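PDB 3S5Q: putative glycosylhydrolase from Parabacteroides distasonis, which is probably a hydrolase acting on glycosidic bonds, related to the 3-keto-disaccharide hydrolase family. Local coordinates for residues F24-W38 against L45-V57. Numbering follows the deposited sequence. Where two conformers were deposited one is given.
Sequences FDKDLSNADYDSSVW and LTATADQSIWTKV. With EDO (1,2-ethanediol), chain I.
Asp32 and Trp54 form an antiparallel hydrogen-bonded pair, Asp32 N to Trp54 O (2.7 Å) and Trp54 N to Asp32 O, while Trp38 faces Ala47 in a separate non-hydrogen-bonded pair whose register is shifted by one residue. The indole of Trp38 is sandwiched between Ala47 and Ile53. Ala47 CB sits over the centre of one face of its six-membered ring, 3.4 Å from the centroid, and Ile53 CG2 lies over the opposite face at 3.5 Å, both as CH-pi contacts. At the ring edge Trp38 NE1 donates to Gln51 O (2.8 Å), approaching from above that carbonyl's plane, so the buried indole N-H is satisfied and the ring's rotation fixed. With CG1 anti to the backbone N (chi1 -178°), Ile53 turns this branch away from the indole, CG1 lying 3.7 Å from Tyr33 CB and also against Ala31 CB. Leu45 fills in beside Trp38, its CD1 meeting Leu28 CD1 and its CD2 meeting Phe24 CD2 (4.0 Å). At the outer end the extended chain of Lys56 runs along Asn30 to bring NZ to Ser29 O (3.0 Å), and a water links Asn30 O with Lys56 N. Leu195 and Phe206 extend the apolar cluster. Strand 53-55 belongs to one antiparallel sheet and strand 44-47 to the other, so Trp38 and Ile53 pack in the interior between two sheets, consistent with the concanavalin A-like beta-sandwich.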
loop_
_atom_site.group_PDB
_atom_site.type_symbol
_atom_site.label_atom_id
_atom_site.label_comp_id
_atom_site.label_asym_id
_atom_site.label_seq_id
_atom_site.Cartn_x
_atom_site.Cartn_y
_atom_site.Cartn_z
ATOM N N PHE A 24 12.081 6.966 -2.962
ATOM C CA PHE A 24 12.860 7.694 -1.959
ATOM C C PHE A 24 14.338 7.583 -2.248
ATOM O O PHE A 24 14.825 6.503 -2.584
ATOM C CB PHE A 24 12.611 7.116 -0.567
ATOM C CG PHE A 24 11.193 7.208 -0.120
ATOM C CD1 PHE A 24 10.522 8.437 -0.138
ATOM C CD2 PHE A 24 10.516 6.081 0.302
ATOM C CE1 PHE A 24 9.212 8.525 0.279
ATOM C CE2 PHE A 24 9.209 6.170 0.727
ATOM C CZ PHE A 24 8.553 7.396 0.709
ATOM N N ASP A 25 15.028 8.705 -2.078
ATOM C CA ASP A 25 16.487 8.762 -2.050
ATOM C C ASP A 25 17.062 7.929 -0.951
ATOM O O ASP A 25 16.430 7.707 0.084
ATOM C CB ASP A 25 16.973 10.199 -1.806
ATOM C CG ASP A 25 16.729 11.068 -2.975
ATOM O OD1 ASP A 25 16.765 10.505 -4.102
ATOM O OD2 ASP A 25 16.466 12.277 -2.774
ATOM N N LYS A 26 18.310 7.554 -1.162
ATOM C CA LYS A 26 19.004 6.645 -0.283
ATOM C C LYS A 26 19.116 7.199 1.142
ATOM O O LYS A 26 19.077 6.444 2.114
ATOM C CB LYS A 26 20.374 6.350 -0.883
ATOM C CG LYS A 26 20.313 5.487 -2.165
ATOM C CD LYS A 26 21.709 5.312 -2.754
ATOM C CE LYS A 26 21.734 4.389 -3.985
ATOM N NZ LYS A 26 22.991 4.554 -4.848
ATOM N N ASP A 27 19.230 8.517 1.267
ATOM C CA ASP A 27 19.281 9.162 2.595
ATOM C C ASP A 27 17.919 9.684 3.087
ATOM O O ASP A 27 17.849 10.346 4.136
ATOM C CB ASP A 27 20.307 10.304 2.599
ATOM C CG ASP A 27 20.013 11.373 1.550
ATOM O OD1 ASP A 27 18.879 11.456 1.019
ATOM O OD2 ASP A 27 20.943 12.145 1.237
ATOM N N LEU A 28 16.861 9.380 2.321
ATOM C CA LEU A 28 15.485 9.852 2.580
ATOM C C LEU A 28 15.329 11.388 2.592
ATOM O O LEU A 28 14.381 11.934 3.198
ATOM C CB LEU A 28 14.926 9.215 3.867
ATOM C CG LEU A 28 15.004 7.678 3.981
ATOM C CD1 LEU A 28 14.517 7.234 5.352
ATOM C CD2 LEU A 28 14.237 6.944 2.866
ATOM N N SER A 29 16.204 12.087 1.869
ATOM C CA SER A 29 16.169 13.549 1.866
ATOM C C SER A 29 14.916 14.109 1.176
ATOM O O SER A 29 14.555 15.249 1.427
ATOM C CB SER A 29 17.435 14.147 1.226
ATOM O OG SER A 29 17.597 13.761 -0.125
ATOM N N ASN A 30 14.261 13.299 0.334
ATOM C CA ASN A 30 13.047 13.705 -0.355
ATOM C C ASN A 30 11.802 13.107 0.323
ATOM O O ASN A 30 10.742 12.973 -0.303
ATOM C CB ASN A 30 13.114 13.296 -1.837
ATOM C CG ASN A 30 13.079 11.772 -2.035
ATOM O OD1 ASN A 30 13.527 11.005 -1.169
ATOM N ND2 ASN A 30 12.535 11.334 -3.169
ATOM N N ALA A 31 11.949 12.723 1.592
ATOM C CA ALA A 31 10.829 12.175 2.378
ATOM C C ALA A 31 10.581 13.003 3.627
ATOM O O ALA A 31 11.517 13.588 4.175
ATOM C CB ALA A 31 11.097 10.714 2.779
ATOM N N ASP A 32 9.318 13.022 4.053
ATOM C CA ASP A 32 8.917 13.577 5.333
ATOM C C ASP A 32 8.683 12.440 6.330
ATOM O O ASP A 32 7.753 11.631 6.170
ATOM C CB ASP A 32 7.638 14.399 5.179
ATOM C CG ASP A 32 7.192 15.015 6.473
ATOM O OD1 ASP A 32 6.623 14.303 7.332
ATOM O OD2 ASP A 32 7.412 16.229 6.638
ATOM N N TYR A 33 9.512 12.385 7.356
ATOM C CA TYR A 33 9.403 11.335 8.356
ATOM C C TYR A 33 10.038 11.785 9.674
ATOM O O TYR A 33 10.725 12.814 9.725
ATOM C CB TYR A 33 10.098 10.062 7.850
ATOM C CG TYR A 33 11.572 10.242 7.636
ATOM C CD1 TYR A 33 12.056 10.978 6.568
ATOM C CD2 TYR A 33 12.494 9.667 8.495
ATOM C CE1 TYR A 33 13.400 11.134 6.363
ATOM C CE2 TYR A 33 13.844 9.826 8.294
ATOM C CZ TYR A 33 14.288 10.561 7.239
ATOM O OH TYR A 33 15.634 10.718 7.048
ATOM N N ASP A 34 9.768 11.023 10.735
ATOM C CA ASP A 34 10.508 11.131 11.985
ATOM C C ASP A 34 11.673 10.166 11.935
ATOM O O ASP A 34 11.484 8.956 11.897
ATOM C CB ASP A 34 9.611 10.761 13.165
ATOM C CG ASP A 34 10.196 11.177 14.521
ATOM O OD1 ASP A 34 11.415 10.953 14.810
ATOM O OD2 ASP A 34 9.398 11.732 15.311
ATOM N N SER A 35 12.881 10.705 11.980
ATOM C CA SER A 35 14.085 9.897 11.889
ATOM C C SER A 35 14.244 8.899 13.038
ATOM O O SER A 35 15.060 7.970 12.950
ATOM C CB SER A 35 15.327 10.782 11.779
ATOM O OG SER A 35 15.438 11.622 12.906
ATOM N N SER A 36 13.461 9.053 14.098
ATOM C CA SER A 36 13.458 8.093 15.207
ATOM C C SER A 36 12.565 6.890 14.878
ATOM O O SER A 36 12.619 5.855 15.564
ATOM C CB SER A 36 13.019 8.766 16.526
ATOM O OG SER A 36 11.606 8.833 16.675
ATOM N N VAL A 37 11.742 7.014 13.825
ATOM C CA VAL A 37 10.794 5.966 13.460
ATOM C C VAL A 37 11.257 5.184 12.244
ATOM O O VAL A 37 11.233 3.947 12.239
ATOM C CB VAL A 37 9.353 6.540 13.177
ATOM C CG1 VAL A 37 8.388 5.390 12.731
ATOM C CG2 VAL A 37 8.801 7.263 14.411
ATOM N N TRP A 38 11.655 5.893 11.202
ATOM C CA TRP A 38 12.016 5.241 9.957
ATOM C C TRP A 38 13.515 5.218 9.753
ATOM O O TRP A 38 14.184 6.244 9.922
ATOM C CB TRP A 38 11.351 5.946 8.774
ATOM C CG TRP A 38 9.889 5.745 8.789
ATOM C CD1 TRP A 38 8.980 6.475 9.487
ATOM C CD2 TRP A 38 9.148 4.733 8.097
ATOM N NE1 TRP A 38 7.729 5.991 9.296
ATOM C CE2 TRP A 38 7.786 4.943 8.407
ATOM C CE3 TRP A 38 9.499 3.690 7.224
ATOM C CZ2 TRP A 38 6.767 4.133 7.901
ATOM C CZ3 TRP A 38 8.480 2.874 6.704
ATOM C CH2 TRP A 38 7.121 3.112 7.056
ATOM N N LEU A 45 13.708 -0.517 4.165
ATOM C CA LEU A 45 13.031 0.581 4.863
ATOM C C LEU A 45 12.110 -0.007 5.946
ATOM O O LEU A 45 11.321 -0.901 5.680
ATOM C CB LEU A 45 12.244 1.378 3.843
ATOM C CG LEU A 45 11.583 2.702 4.235
ATOM C CD1 LEU A 45 12.613 3.724 4.754
ATOM C CD2 LEU A 45 10.845 3.214 3.000
ATOM N N THR A 46 12.233 0.470 7.173
ATOM C CA THR A 46 11.434 -0.055 8.256
ATOM C C THR A 46 11.129 1.023 9.297
ATOM O O THR A 46 11.856 2.011 9.417
ATOM C CB THR A 46 12.114 -1.300 8.904
ATOM O OG1 THR A 46 11.227 -1.875 9.857
ATOM C CG2 THR A 46 13.369 -0.930 9.566
ATOM N N ALA A 47 10.022 0.806 10.007
ATOM C CA ALA A 47 9.454 1.741 10.970
ATOM C C ALA A 47 9.360 1.034 12.341
ATOM O O ALA A 47 9.069 -0.158 12.398
ATOM C CB ALA A 47 8.061 2.210 10.478
ATOM N N THR A 48 9.627 1.737 13.431
ATOM C CA THR A 48 9.470 1.116 14.771
ATOM C C THR A 48 8.283 1.697 15.607
ATOM O O THR A 48 8.094 1.362 16.773
ATOM C CB THR A 48 10.802 1.134 15.529
ATOM O OG1 THR A 48 11.360 2.455 15.474
ATOM C CG2 THR A 48 11.804 0.067 14.923
ATOM N N ALA A 49 7.468 2.534 14.978
ATOM C CA ALA A 49 6.276 3.100 15.610
ATOM C C ALA A 49 5.236 3.308 14.552
ATOM O O ALA A 49 5.533 3.176 13.359
ATOM C CB ALA A 49 6.604 4.427 16.282
ATOM N N ASP A 50 4.035 3.691 14.989
ATOM C CA ASP A 50 2.920 3.977 14.107
ATOM C C ASP A 50 2.913 5.449 13.685
ATOM O O ASP A 50 1.952 6.183 13.967
ATOM C CB ASP A 50 1.588 3.615 14.805
ATOM C CG ASP A 50 0.405 3.566 13.853
ATOM O OD1 ASP A 50 0.583 3.614 12.612
ATOM O OD2 ASP A 50 -0.737 3.447 14.352
ATOM N N GLN A 51 3.969 5.859 12.968
ATOM C CA GLN A 51 3.993 7.144 12.260
ATOM C C GLN A 51 4.411 6.867 10.821
ATOM O O GLN A 51 5.217 5.957 10.582
ATOM C CB GLN A 51 4.971 8.129 12.911
ATOM C CG GLN A 51 4.783 8.385 14.409
ATOM C CD GLN A 51 3.475 9.109 14.737
ATOM O OE1 GLN A 51 2.967 9.929 13.956
ATOM N NE2 GLN A 51 2.935 8.824 15.920
ATOM N N SER A 52 3.866 7.632 9.867
ATOM C CA SER A 52 4.064 7.313 8.456
ATOM C C SER A 52 5.260 8.052 7.856
ATOM O O SER A 52 5.800 8.999 8.458
ATOM C CB SER A 52 2.799 7.617 7.649
ATOM O OG SER A 52 2.532 8.996 7.686
ATOM N N ILE A 53 5.685 7.579 6.687
ATOM C CA ILE A 53 6.714 8.249 5.876
ATOM C C ILE A 53 6.057 8.720 4.584
ATOM O O ILE A 53 5.286 7.976 3.966
ATOM C CB ILE A 53 7.998 7.379 5.614
ATOM C CG1 ILE A 53 9.045 8.157 4.816
ATOM C CG2 ILE A 53 7.726 6.101 4.883
ATOM C CD1 ILE A 53 10.421 7.541 4.918
ATOM N N TRP A 54 6.348 9.967 4.189
ATOM C CA TRP A 54 5.659 10.613 3.079
ATOM C C TRP A 54 6.618 11.179 2.046
ATOM O O TRP A 54 7.719 11.629 2.370
ATOM C CB TRP A 54 4.833 11.801 3.572
ATOM C CG TRP A 54 3.819 11.480 4.576
ATOM C CD1 TRP A 54 3.915 11.674 5.914
ATOM C CD2 TRP A 54 2.516 10.928 4.337
ATOM N NE1 TRP A 54 2.743 11.280 6.537
ATOM C CE2 TRP A 54 1.860 10.847 5.587
ATOM C CE3 TRP A 54 1.814 10.542 3.174
ATOM C CZ2 TRP A 54 0.568 10.349 5.723
ATOM C CZ3 TRP A 54 0.516 10.056 3.311
ATOM C CH2 TRP A 54 -0.086 9.951 4.581
ATOM N N THR A 55 6.166 11.171 0.804
ATOM C CA THR A 55 6.846 11.875 -0.253
ATOM C C THR A 55 6.689 13.376 0.036
ATOM O O THR A 55 5.754 13.803 0.744
ATOM C CB THR A 55 6.239 11.527 -1.634
ATOM O OG1 THR A 55 4.837 11.884 -1.665
ATOM C CG2 THR A 55 6.445 10.027 -1.978
ATOM N N LYS A 56 7.623 14.154 -0.493
ATOM C CA LYS A 56 7.551 15.603 -0.445
ATOM C C LYS A 56 6.847 16.215 -1.643
ATOM O O LYS A 56 6.537 17.412 -1.630
ATOM C CB LYS A 56 8.968 16.173 -0.347
ATOM C CG LYS A 56 9.536 16.101 1.048
ATOM C CD LYS A 56 10.952 16.604 1.089
ATOM C CE LYS A 56 11.356 16.995 2.499
ATOM N NZ LYS A 56 12.781 17.388 2.518
ATOM N N VAL A 57 6.627 15.416 -2.687
ATOM C CA VAL A 57 5.929 15.877 -3.893
ATOM C C VAL A 57 4.671 15.022 -4.059
ATOM O O VAL A 57 4.607 13.913 -3.565
ATOM C CB VAL A 57 6.863 15.836 -5.182
ATOM C CG1 VAL A 57 8.297 16.247 -4.851
ATOM C CG2 VAL A 57 6.890 14.499 -5.819
HETATM C C1 EDO I . 13.652 2.038 -2.353
HETATM O O1 EDO I . 12.919 1.268 -1.390
HETATM C C2 EDO I . 13.468 3.516 -2.040
HETATM O O2 EDO I . 12.487 4.113 -2.911
HETATM O O HOH W 1 9.363 13.049 -2.656
HETATM O O HOH W 2 7.561 9.285 10.560
#